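Local coordinates for protein tetraacyldisaccharide 4'-kinase (Aquifex aeolicus, PDB 4EHX) that transfers the gamma-phosphate of ATP to the 4'-position of a tetraacyldisaccharide 1-phosphate, forming lipid IVA in lipid A biosynthesis, at residues R163-P166 and L170-P173; K175-A180 and F193-G198; P101-K106 and S214-V219. One frame throughout, in Å; residues are numbered along the deposited sequence.

Contact 1 (R163-P166 and L170-P173)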
ATOM      1  N   ARG A 163      15.988  10.637  -7.443  1.00 37.77           N
ATOM      2  CA  ARG A 163      16.899   9.999  -8.386  1.00 43.48           C
ATOM      3  C   ARG A 163      16.737   8.484  -8.349  1.00 35.69           C
ATOM      4  O   ARG A 163      16.217   7.931  -7.383  1.00 31.74           O
ATOM      5  CB  ARG A 163      18.349  10.361  -8.049  1.00 37.88           C
ATOM      6  CG  ARG A 163      18.687  11.837  -8.207  1.00 58.01           C
ATOM      7  CD  ARG A 163      20.096  12.131  -7.711  1.00 74.65           C
ATOM      8  NE  ARG A 163      20.265  11.763  -6.306  1.00 89.47           N
ATOM      9  CZ  ARG A 163      21.342  12.042  -5.577  1.00 96.63           C
ATOM     10  NH1 ARG A 163      22.361  12.703  -6.112  1.00 92.48           N
ATOM     11  NH2 ARG A 163      21.400  11.662  -4.307  1.00101.52           N
ATOM     12  N   LEU A 164      17.197   7.809  -9.395  1.00 33.41           N
ATOM     13  CA  LEU A 164      17.171   6.353  -9.422  1.00 26.45           C
ATOM     14  C   LEU A 164      17.967   5.741  -8.272  1.00 25.89           C
ATOM     15  O   LEU A 164      19.024   6.244  -7.901  1.00 30.09           O
ATOM     16  CB  LEU A 164      17.731   5.831 -10.752  1.00 26.00           C
ATOM     17  CG  LEU A 164      16.724   5.850 -11.903  1.00 39.76           C
ATOM     18  CD1 LEU A 164      17.418   5.699 -13.244  1.00 58.68           C
ATOM     19  CD2 LEU A 164      15.700   4.759 -11.700  1.00 32.30           C
ATOM     20  N   LEU A 165      17.437   4.651  -7.715  1.00 29.83           N
ATOM     21  CA  LEU A 165      18.191   3.749  -6.850  1.00 25.04           C
ATOM     22  C   LEU A 165      19.532   3.395  -7.473  1.00 30.27           C
ATOM     23  O   LEU A 165      19.624   3.243  -8.695  1.00 29.00           O
ATOM     24  CB  LEU A 165      17.413   2.438  -6.684  1.00 28.65           C
ATOM     25  CG  LEU A 165      16.112   2.480  -5.887  1.00 40.36           C
ATOM     26  CD1 LEU A 165      15.267   1.252  -6.197  1.00 37.42           C
ATOM     27  CD2 LEU A 165      16.420   2.574  -4.403  1.00 37.28           C
ATOM     28  N   PRO A 166      20.568   3.212  -6.638  1.00 36.56           N
ATOM     29  CA  PRO A 166      20.511   3.371  -5.180  1.00 41.74           C
ATOM     30  C   PRO A 166      20.821   4.789  -4.700  1.00 42.39           C
ATOM     31  O   PRO A 166      20.669   5.063  -3.511  1.00 44.28           O
ATOM     32  CB  PRO A 166      21.592   2.406  -4.689  1.00 44.08           C
ATOM     33  CG  PRO A 166      22.591   2.396  -5.779  1.00 44.03           C
ATOM     34  CD  PRO A 166      21.826   2.571  -7.071  1.00 34.27           C
ATOM     35  N   LEU A 170      14.019   6.289  -6.555  1.00 31.53           N
ATOM     36  CA  LEU A 170      13.202   5.920  -7.709  1.00 29.72           C
ATOM     37  C   LEU A 170      13.492   4.495  -8.189  1.00 27.99           C
ATOM     38  O   LEU A 170      14.655   4.101  -8.369  1.00 28.96           O
ATOM     39  CB  LEU A 170      13.381   6.927  -8.851  1.00 32.11           C
ATOM     40  CG  LEU A 170      12.876   8.347  -8.580  1.00 33.10           C
ATOM     41  CD1 LEU A 170      13.121   9.237  -9.796  1.00 30.10           C
ATOM     42  CD2 LEU A 170      11.396   8.320  -8.210  1.00 29.92           C
ATOM     43  N   ARG A 171      12.435   3.717  -8.397  1.00 27.51           N
ATOM     44  CA  ARG A 171      12.580   2.377  -8.959  1.00 26.59           C
ATOM     45  C   ARG A 171      12.710   2.442 -10.478  1.00 26.15           C
ATOM     46  O   ARG A 171      13.244   1.522 -11.095  1.00 25.42           O
ATOM     47  CB  ARG A 171      11.389   1.483  -8.564  1.00 29.82           C
ATOM     48  CG  ARG A 171      11.446   1.021  -7.109  1.00 34.95           C
ATOM     49  CD  ARG A 171      10.361  -0.006  -6.784  1.00 47.89           C
ATOM     50  NE  ARG A 171       9.040   0.605  -6.690  1.00 41.34           N
ATOM     51  CZ  ARG A 171       7.946  -0.043  -6.307  1.00 47.70           C
ATOM     52  NH1 ARG A 171       8.008  -1.329  -5.976  1.00 49.56           N
ATOM     53  NH2 ARG A 171       6.785   0.594  -6.254  1.00 32.30           N
ATOM     54  N   GLU A 172      12.179   3.517 -11.066  1.00 23.29           N
ATOM     55  CA  GLU A 172      12.225   3.760 -12.513  1.00 31.84           C
ATOM     56  C   GLU A 172      12.357   5.249 -12.757  1.00 28.31           C
ATOM     57  O   GLU A 172      11.903   6.053 -11.935  1.00 30.48           O
ATOM     58  CB  GLU A 172      10.917   3.354 -13.193  1.00 30.41           C
ATOM     59  CG  GLU A 172      10.419   1.991 -12.918  1.00 32.77           C
ATOM     60  CD  GLU A 172       9.242   1.663 -13.807  1.00 36.13           C
ATOM     61  OE1 GLU A 172       8.096   1.638 -13.305  1.00 27.42           O
ATOM     62  OE2 GLU A 172       9.471   1.450 -15.021  1.00 27.20           O
ATOM     63  N   PRO A 173      12.925   5.625 -13.916  1.00 24.88           N
ATOM     64  CA  PRO A 173      13.077   7.030 -14.306  1.00 28.53           C
ATOM     65  C   PRO A 173      11.723   7.696 -14.407  1.00 28.28           C
ATOM     66  O   PRO A 173      10.736   7.037 -14.733  1.00 28.31           O
ATOM     67  CB  PRO A 173      13.692   6.939 -15.702  1.00 29.79           C
ATOM     68  CG  PRO A 173      14.382   5.621 -15.732  1.00 35.18           C
ATOM     69  CD  PRO A 173      13.566   4.706 -14.879  1.00 22.08           C
TER
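L164 lays its CD2 methyl over the backbone where E172 runs into P173, with L164 CD2 3.5 Å from E172 C. CD1, the other methyl of L164, meets the P173 ring at CG, 3.9 Å off. The two side chains cross at a slant. L165 packs on the L170 carbonyl: its CG sits 3.3 Å from L170 O. Its CD1 runs beside the aliphatic CG of R171, both side chains pointing the same way. With CG of L165 anti to its carbonyl carbon (chi1 -69°), the branch stays on the side of the backbone N, which is also bonded to L170 O. That bond, L165 N to L170 O at 2.9 Å, is nearly straight (176° at the hydrogen). The return bond, L170 N to R163 O, is also 2.9 Å. Together they make a single beta bridge between L164 and L170, which closes a short loop between helix 157-160 and strand 182-186. L165 is joined to P166 by a cis peptide. Helix 7-25 packs against this loop: E14 touches L164, and Y13 OH bonds to R171 O. The side chain of R171 forms a salt bridge with D139 through its guanidinium and touches V46, a predicted ATP-binding residue of the P-loop. The carboxylate of E172 accepts hydrogen bonds from Q142 and N21.

Contact 2 (K175-A180 and F193-G198)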
ATOM      1  N   LYS A 175      10.494   9.520 -16.638  1.00 27.70           N
ATOM      2  CA  LYS A 175       9.859   9.461 -17.960  1.00 25.64           C
ATOM      3  C   LYS A 175       8.762   8.388 -18.020  1.00 27.10           C
ATOM      4  O   LYS A 175       7.843   8.472 -18.837  1.00 28.80           O
ATOM      5  CB  LYS A 175      10.892   9.214 -19.078  1.00 30.85           C
ATOM      6  CG  LYS A 175      11.441   7.790 -19.128  1.00 32.93           C
ATOM      7  CD  LYS A 175      12.458   7.591 -20.278  1.00 33.79           C
ATOM      8  CE  LYS A 175      12.877   6.121 -20.357  1.00 32.33           C
ATOM      9  NZ  LYS A 175      13.755   5.819 -21.533  1.00 42.80           N
ATOM     10  N   GLU A 176       8.868   7.376 -17.167  1.00 24.78           N
ATOM     11  CA  GLU A 176       7.892   6.283 -17.156  1.00 22.25           C
ATOM     12  C   GLU A 176       6.525   6.682 -16.608  1.00 28.10           C
ATOM     13  O   GLU A 176       5.579   5.902 -16.638  1.00 22.61           O
ATOM     14  CB  GLU A 176       8.448   5.068 -16.406  1.00 23.22           C
ATOM     15  CG  GLU A 176       9.697   4.495 -17.060  1.00 26.03           C
ATOM     16  CD  GLU A 176       9.459   4.049 -18.498  1.00 27.75           C
ATOM     17  OE1 GLU A 176      10.427   4.051 -19.281  1.00 27.34           O
ATOM     18  OE2 GLU A 176       8.309   3.684 -18.846  1.00 25.77           O
ATOM     19  N   ILE A 177       6.416   7.902 -16.108  1.00 27.00           N
ATOM     20  CA  ILE A 177       5.103   8.461 -15.804  1.00 26.48           C
ATOM     21  C   ILE A 177       4.170   8.322 -17.016  1.00 29.05           C
ATOM     22  O   ILE A 177       2.957   8.177 -16.869  1.00 25.80           O
ATOM     23  CB  ILE A 177       5.221   9.932 -15.343  1.00 28.49           C
ATOM     24  CG1 ILE A 177       5.776   9.969 -13.916  1.00 27.14           C
ATOM     25  CG2 ILE A 177       3.859  10.649 -15.402  1.00 25.09           C
ATOM     26  CD1 ILE A 177       6.223  11.354 -13.453  1.00 25.49           C
ATOM     27  N   ARG A 178       4.742   8.328 -18.217  1.00 29.87           N
ATOM     28  CA  ARG A 178       3.943   8.169 -19.431  1.00 25.14           C
ATOM     29  C   ARG A 178       3.075   6.898 -19.482  1.00 23.64           C
ATOM     30  O   ARG A 178       2.075   6.862 -20.205  1.00 26.52           O
ATOM     31  CB  ARG A 178       4.830   8.253 -20.687  1.00 28.00           C
ATOM     32  CG  ARG A 178       5.778   7.074 -20.889  1.00 24.18           C
ATOM     33  CD  ARG A 178       6.745   7.384 -22.042  1.00 33.54           C
ATOM     34  NE  ARG A 178       7.750   6.338 -22.223  1.00 37.34           N
ATOM     35  CZ  ARG A 178       8.913   6.517 -22.852  1.00 49.94           C
ATOM     36  NH1 ARG A 178       9.223   7.708 -23.354  1.00 48.12           N
ATOM     37  NH2 ARG A 178       9.771   5.510 -22.974  1.00 45.62           N
ATOM     38  N   ARG A 179       3.461   5.855 -18.748  1.00 23.25           N
ATOM     39  CA  ARG A 179       2.668   4.609 -18.737  1.00 24.72           C
ATOM     40  C   ARG A 179       1.345   4.726 -17.977  1.00 21.68           C
ATOM     41  O   ARG A 179       0.450   3.906 -18.170  1.00 23.42           O
ATOM     42  CB  ARG A 179       3.452   3.425 -18.165  1.00 26.95           C
ATOM     43  CG  ARG A 179       4.785   3.170 -18.834  1.00 26.04           C
ATOM     44  CD  ARG A 179       5.198   1.710 -18.680  1.00 18.68           C
ATOM     45  NE  ARG A 179       5.247   1.209 -17.292  1.00 21.65           N
ATOM     46  CZ  ARG A 179       6.329   1.233 -16.506  1.00 23.11           C
ATOM     47  NH1 ARG A 179       7.471   1.766 -16.935  1.00 24.14           N
ATOM     48  NH2 ARG A 179       6.279   0.710 -15.286  1.00 22.14           N
ATOM     49  N   ALA A 180       1.223   5.730 -17.114  1.00 25.26           N
ATOM     50  CA  ALA A 180       0.011   5.901 -16.322  1.00 26.38           C
ATOM     51  C   ALA A 180      -1.213   6.258 -17.158  1.00 27.37           C
ATOM     52  O   ALA A 180      -1.119   7.035 -18.099  1.00 25.12           O
ATOM     53  CB  ALA A 180       0.222   6.967 -15.227  1.00 25.76           C
ATOM     54  N   PHE A 193       1.110  19.932  -3.963  1.00 35.62           N
ATOM     55  CA  PHE A 193       1.753  20.303  -5.217  1.00 43.27           C
ATOM     56  C   PHE A 193       0.835  20.075  -6.395  1.00 40.29           C
ATOM     57  O   PHE A 193      -0.160  19.367  -6.290  1.00 40.56           O
ATOM     58  CB  PHE A 193       3.073  19.537  -5.415  1.00 40.85           C
ATOM     59  CG  PHE A 193       2.903  18.072  -5.759  1.00 35.88           C
ATOM     60  CD1 PHE A 193       2.499  17.158  -4.796  1.00 31.30           C
ATOM     61  CD2 PHE A 193       3.184  17.608  -7.041  1.00 36.43           C
ATOM     62  CE1 PHE A 193       2.355  15.810  -5.110  1.00 30.27           C
ATOM     63  CE2 PHE A 193       3.051  16.261  -7.369  1.00 37.15           C
ATOM     64  CZ  PHE A 193       2.639  15.355  -6.400  1.00 34.03           C
ATOM     65  N   GLU A 194       1.198  20.669  -7.524  1.00 37.19           N
ATOM     66  CA  GLU A 194       0.474  20.479  -8.769  1.00 44.43           C
ATOM     67  C   GLU A 194       1.400  19.793  -9.756  1.00 45.01           C
ATOM     68  O   GLU A 194       2.619  19.942  -9.690  1.00 46.45           O
ATOM     69  CB  GLU A 194       0.035  21.832  -9.335  1.00 50.98           C
ATOM     70  CG  GLU A 194      -0.733  22.708  -8.354  1.00 65.53           C
ATOM     71  CD  GLU A 194      -2.202  22.337  -8.250  1.00 68.39           C
ATOM     72  OE1 GLU A 194      -2.665  21.504  -9.060  1.00 65.02           O
ATOM     73  OE2 GLU A 194      -2.893  22.889  -7.362  1.00 60.03           O
ATOM     74  N   PHE A 195       0.824  19.042 -10.681  1.00 37.86           N
ATOM     75  CA  PHE A 195       1.622  18.401 -11.709  1.00 36.23           C
ATOM     76  C   PHE A 195       0.757  18.125 -12.924  1.00 42.62           C
ATOM     77  O   PHE A 195      -0.116  17.256 -12.891  1.00 45.83           O
ATOM     78  CB  PHE A 195       2.219  17.104 -11.172  1.00 37.95           C
ATOM     79  CG  PHE A 195       3.183  16.445 -12.112  1.00 41.12           C
ATOM     80  CD1 PHE A 195       4.287  17.133 -12.585  1.00 45.54           C
ATOM     81  CD2 PHE A 195       2.997  15.132 -12.507  1.00 40.64           C
ATOM     82  CE1 PHE A 195       5.182  16.525 -13.448  1.00 46.89           C
ATOM     83  CE2 PHE A 195       3.888  14.517 -13.366  1.00 44.99           C
ATOM     84  CZ  PHE A 195       4.984  15.213 -13.836  1.00 44.62           C
ATOM     85  N   PHE A 196       1.002  18.872 -13.995  1.00 39.66           N
ATOM     86  CA  PHE A 196       0.200  18.747 -15.205  1.00 46.97           C
ATOM     87  C   PHE A 196       0.883  17.908 -16.278  1.00 51.42           C
ATOM     88  O   PHE A 196       2.025  18.173 -16.668  1.00 47.17           O
ATOM     89  CB  PHE A 196      -0.150  20.117 -15.782  1.00 55.04           C
ATOM     90  CG  PHE A 196      -0.946  20.041 -17.050  1.00 58.95           C
ATOM     91  CD1 PHE A 196      -2.327  19.920 -17.009  1.00 60.01           C
ATOM     92  CD2 PHE A 196      -0.315  20.066 -18.281  1.00 63.04           C
ATOM     93  CE1 PHE A 196      -3.065  19.838 -18.175  1.00 60.05           C
ATOM     94  CE2 PHE A 196      -1.044  19.984 -19.450  1.00 66.68           C
ATOM     95  CZ  PHE A 196      -2.424  19.871 -19.396  1.00 67.26           C
ATOM     96  N   THR A 197       0.160  16.902 -16.758  1.00 43.00           N
ATOM     97  CA  THR A 197       0.656  16.006 -17.786  1.00 43.28           C
ATOM     98  C   THR A 197      -0.351  15.861 -18.917  1.00 41.99           C
ATOM     99  O   THR A 197      -0.049  15.263 -19.949  1.00 48.88           O
ATOM    100  CB  THR A 197       0.896  14.597 -17.217  1.00 44.82           C
ATOM    101  OG1 THR A 197      -0.346  14.064 -16.733  1.00 40.22           O
ATOM    102  CG2 THR A 197       1.908  14.634 -16.087  1.00 45.11           C
ATOM    103  N   GLY A 198      -1.557  16.376 -18.711  1.00 38.82           N
ATOM    104  CA  GLY A 198      -2.645  16.116 -19.637  1.00 47.06           C
ATOM    105  C   GLY A 198      -3.451  14.876 -19.271  1.00 39.15           C
ATOM    106  O   GLY A 198      -4.575  14.697 -19.748  1.00 43.41           O
TER
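Residues 175-179 form the end of a 3-10 segment, while 193-198 is an irregular, largely extended run. The backbones stay apart and meet through side chains. In the 3-10 turns, R179 N bonds to E176 O and A180 N to I177 O, each at 3.0 Å. This winding aims I177 at the extended run. Its CD1 methyl reaches CE2 of F195 at 3.9 Å and lies 4.1 Å from CZ of the same ring. The methyl comes to the ring obliquely, and the two side chains approach from opposite directions. F195 has CG anti to its backbone N (chi1 -174°), which sends the ring across toward I177. The CG2 methyl of I177 approaches CG2 of T197 more loosely, at 4.5 Å. Both segments flank strand 182-186 in the chain, one leading into it and one following it. Their apolar side chains rest on the P-loop kinase core: I177 and F195 both touch L155 of strand 150-156, and F195 and T197 touch L183. T197 OG1 bonds to K199 N. On another side of the 3-10 turn, R179 NH1 forms a salt bridge with E176 OE2 at 2.8 Å, reaching the carboxylate from above its plane.

Contact 3 (P101-K106 and S214-V219)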
ATOM      1  N   PRO A 101       0.788  -8.743   2.376  1.00 28.76           N
ATOM      2  CA  PRO A 101      -0.546  -9.221   1.986  1.00 29.14           C
ATOM      3  C   PRO A 101      -1.438  -9.428   3.217  1.00 27.78           C
ATOM      4  O   PRO A 101      -2.642  -9.205   3.131  1.00 27.43           O
ATOM      5  CB  PRO A 101      -0.254 -10.568   1.307  1.00 31.30           C
ATOM      6  CG  PRO A 101       1.185 -10.465   0.852  1.00 36.26           C
ATOM      7  CD  PRO A 101       1.853  -9.677   1.959  1.00 35.93           C
ATOM      8  N   TYR A 102      -0.857  -9.868   4.331  1.00 28.67           N
ATOM      9  CA  TYR A 102      -1.658 -10.105   5.532  1.00 32.67           C
ATOM     10  C   TYR A 102      -2.262  -8.794   6.034  1.00 30.00           C
ATOM     11  O   TYR A 102      -3.458  -8.714   6.322  1.00 26.65           O
ATOM     12  CB  TYR A 102      -0.848 -10.796   6.641  1.00 28.19           C
ATOM     13  CG  TYR A 102      -1.703 -11.177   7.843  1.00 30.60           C
ATOM     14  CD1 TYR A 102      -2.006 -10.244   8.833  1.00 33.59           C
ATOM     15  CD2 TYR A 102      -2.231 -12.464   7.970  1.00 28.11           C
ATOM     16  CE1 TYR A 102      -2.799 -10.592   9.932  1.00 36.12           C
ATOM     17  CE2 TYR A 102      -3.027 -12.817   9.056  1.00 34.62           C
ATOM     18  CZ  TYR A 102      -3.302 -11.876  10.032  1.00 40.98           C
ATOM     19  OH  TYR A 102      -4.090 -12.221  11.104  1.00 39.88           O
ATOM     20  N   LEU A 103      -1.436  -7.758   6.136  1.00 30.51           N
ATOM     21  CA  LEU A 103      -1.940  -6.454   6.541  1.00 31.50           C
ATOM     22  C   LEU A 103      -3.030  -5.957   5.590  1.00 30.90           C
ATOM     23  O   LEU A 103      -4.086  -5.485   6.022  1.00 26.93           O
ATOM     24  CB  LEU A 103      -0.798  -5.438   6.628  1.00 36.75           C
ATOM     25  CG  LEU A 103      -1.202  -3.987   6.912  1.00 38.69           C
ATOM     26  CD1 LEU A 103      -2.053  -3.865   8.186  1.00 35.67           C
ATOM     27  CD2 LEU A 103       0.044  -3.097   6.991  1.00 39.35           C
ATOM     28  N   MET A 104      -2.772  -6.045   4.286  1.00 27.23           N
ATOM     29  CA  MET A 104      -3.786  -5.650   3.302  1.00 28.75           C
ATOM     30  C   MET A 104      -5.101  -6.383   3.552  1.00 26.66           C
ATOM     31  O   MET A 104      -6.175  -5.791   3.528  1.00 26.66           O
ATOM     32  CB  MET A 104      -3.285  -5.947   1.878  1.00 34.03           C
ATOM     33  CG  MET A 104      -4.100  -5.301   0.757  1.00 47.10           C
ATOM     34  SD  MET A 104      -3.660  -3.572   0.480  1.00 42.61           S
ATOM     35  CE  MET A 104      -1.887  -3.639   0.679  1.00 72.08           C
ATOM     36  N   ALA A 105      -5.017  -7.689   3.775  1.00 25.09           N
ATOM     37  CA  ALA A 105      -6.228  -8.473   4.039  1.00 22.86           C
ATOM     38  C   ALA A 105      -6.965  -8.022   5.307  1.00 28.63           C
ATOM     39  O   ALA A 105      -8.200  -7.976   5.348  1.00 26.14           O
ATOM     40  CB  ALA A 105      -5.887  -9.967   4.106  1.00 23.11           C
ATOM     41  N   LYS A 106      -6.216  -7.686   6.354  1.00 28.83           N
ATOM     42  CA  LYS A 106      -6.868  -7.235   7.578  1.00 31.40           C
ATOM     43  C   LYS A 106      -7.512  -5.871   7.358  1.00 29.38           C
ATOM     44  O   LYS A 106      -8.541  -5.559   7.949  1.00 28.86           O
ATOM     45  CB  LYS A 106      -5.886  -7.187   8.759  1.00 29.47           C
ATOM     46  CG  LYS A 106      -5.337  -8.539   9.194  1.00 33.02           C
ATOM     47  CD  LYS A 106      -6.429  -9.558   9.574  1.00 40.01           C
ATOM     48  CE  LYS A 106      -7.236  -9.124  10.764  1.00 40.61           C
ATOM     49  NZ  LYS A 106      -7.837 -10.291  11.526  1.00 42.35           N
ATOM     50  N   SER A 214      -7.548  -3.992  17.832  1.00 38.16           N
ATOM     51  CA  SER A 214      -6.695  -5.131  17.492  1.00 40.97           C
ATOM     52  C   SER A 214      -7.410  -6.159  16.607  1.00 45.87           C
ATOM     53  O   SER A 214      -6.765  -7.018  16.010  1.00 44.35           O
ATOM     54  CB  SER A 214      -6.142  -5.793  18.756  1.00 37.36           C
ATOM     55  OG  SER A 214      -7.189  -6.260  19.581  1.00 41.17           O
ATOM     56  N   ASP A 215      -8.736  -6.068  16.531  1.00 39.48           N
ATOM     57  CA  ASP A 215      -9.508  -6.867  15.570  1.00 43.84           C
ATOM     58  C   ASP A 215      -9.662  -6.137  14.236  1.00 44.05           C
ATOM     59  O   ASP A 215     -10.436  -6.545  13.366  1.00 42.14           O
ATOM     60  CB  ASP A 215     -10.880  -7.219  16.146  1.00 46.88           C
ATOM     61  CG  ASP A 215     -10.781  -8.112  17.370  1.00 51.67           C
ATOM     62  OD1 ASP A 215      -9.941  -9.039  17.361  1.00 59.18           O
ATOM     63  OD2 ASP A 215     -11.527  -7.880  18.344  1.00 54.69           O
ATOM     64  N   PHE A 216      -8.907  -5.057  14.078  1.00 43.83           N
ATOM     65  CA  PHE A 216      -8.967  -4.232  12.874  1.00 35.16           C
ATOM     66  C   PHE A 216     -10.363  -3.682  12.544  1.00 32.36           C
ATOM     67  O   PHE A 216     -10.728  -3.510  11.373  1.00 35.68           O
ATOM     68  CB  PHE A 216      -8.307  -4.940  11.684  1.00 38.38           C
ATOM     69  CG  PHE A 216      -6.811  -4.857  11.710  1.00 38.95           C
ATOM     70  CD1 PHE A 216      -6.073  -5.661  12.571  1.00 38.69           C
ATOM     71  CD2 PHE A 216      -6.144  -3.940  10.920  1.00 38.59           C
ATOM     72  CE1 PHE A 216      -4.687  -5.571  12.616  1.00 33.35           C
ATOM     73  CE2 PHE A 216      -4.769  -3.848  10.961  1.00 38.29           C
ATOM     74  CZ  PHE A 216      -4.039  -4.663  11.813  1.00 32.55           C
ATOM     75  N   GLU A 217     -11.109  -3.378  13.599  1.00 34.61           N
ATOM     76  CA  GLU A 217     -12.404  -2.715  13.502  1.00 39.77           C
ATOM     77  C   GLU A 217     -12.252  -1.231  13.837  1.00 40.69           C
ATOM     78  O   GLU A 217     -11.486  -0.859  14.729  1.00 41.15           O
ATOM     79  CB  GLU A 217     -13.392  -3.367  14.472  1.00 40.56           C
ATOM     80  CG  GLU A 217     -13.659  -4.840  14.176  1.00 48.85           C
ATOM     81  CD  GLU A 217     -14.315  -5.572  15.333  1.00 58.90           C
ATOM     82  OE1 GLU A 217     -14.171  -5.125  16.495  1.00 58.83           O
ATOM     83  OE2 GLU A 217     -14.971  -6.604  15.079  1.00 64.95           O
ATOM     84  N   GLU A 218     -12.985  -0.384  13.123  1.00 37.73           N
ATOM     85  CA  GLU A 218     -12.959   1.055  13.383  1.00 39.24           C
ATOM     86  C   GLU A 218     -13.645   1.426  14.682  1.00 42.34           C
ATOM     87  O   GLU A 218     -14.767   0.998  14.947  1.00 54.24           O
ATOM     88  CB  GLU A 218     -13.599   1.816  12.222  1.00 39.42           C
ATOM     89  CG  GLU A 218     -12.796   1.714  10.944  1.00 41.61           C
ATOM     90  CD  GLU A 218     -13.335   2.609   9.849  1.00 51.06           C
ATOM     91  OE1 GLU A 218     -14.266   3.399  10.124  1.00 50.06           O
ATOM     92  OE2 GLU A 218     -12.823   2.518   8.716  1.00 48.82           O
ATOM     93  N   VAL A 219     -12.956   2.217  15.499  1.00 37.73           N
ATOM     94  CA  VAL A 219     -13.520   2.707  16.751  1.00 42.60           C
ATOM     95  C   VAL A 219     -13.181   4.179  16.945  1.00 47.13           C
ATOM     96  O   VAL A 219     -12.128   4.639  16.510  1.00 48.65           O
ATOM     97  CB  VAL A 219     -13.033   1.895  17.983  1.00 58.35           C
ATOM     98  CG1 VAL A 219     -13.486   0.440  17.888  1.00 62.57           C
ATOM     99  CG2 VAL A 219     -11.534   1.986  18.129  1.00 46.40           C
TER
HETATM  100  O   HOH W   1      -9.721  -3.156   8.806  1.00 44.05           O
HETATM  101  O   HOH W   2      -8.245  -9.661  14.574  1.00 59.15           O
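Helix 99-107 brings L103 and K106 up to a loop that leads into strand 218-219, and the backbones come nearest at K106 and F216, whose CA atoms are 6.4 Å apart. F216 supplies the aromatic surface. CB of K106 sits over one ring face, 3.9 Å from the centroid and 12° off the normal, a CH-pi contact. The rest of the lysine chain is bent at chi2 and chi3. The bends bring CE of K106 down beside the CD1 side of the F216 ring, past its outline and 4.1 Å from CD1. L103, one helical turn earlier, reaches the ring with CD1, 3.9 Å from CE2 of F216, at an oblique angle. Its side chain crosses that of F216 at about a right angle. I283 touches both L103 and F216. F216 itself has positive phi and psi, a left-handed backbone conformation at the bend before the strand. Two waters join the polar atoms. One donates to both K106 O and F216 O, at 2.8 Å each, and so links the two backbones. The other accepts from K106 NZ at 3.1 Å and donates a weak bond to D215 OD1. NZ also bonds to Q286 OE1. Thus the contact joins the helix to the hairpin turn between the antiparallel strands 201-212 and 218-219, in a P-loop kinase whose predicted ATP site includes T52, close to L103. The lysine has a double role, with its CB on the aromatic face and its ammonium end among polar groups. The ammonium and the D215 carboxylate are not in direct contact, so any attraction between them is probably modest and partly screened by water.

In the fold
From the N terminus, the chain passes through helix 7-25 and the P-loop before helix 99-107 supplies the first half of contact 3. That contact closes last, at 214-219, and so spans a loop of more than a hundred residues. Contacts 1 and 2 both lie within it, in series. Contact 1 closes a tight turn after helix 157-160. Contact 2 then opens at 175-180 and closes at 193-198, around strand 182-186. Contacts 1 and 2 touch through the salt bridge of E172 with R179, near helix 7-25. Contact 3 lies on the opposite side of the chain's centre, its centre about 31 Å from that of contact 1, and ties helix 99-107 to the 201-219 hairpin.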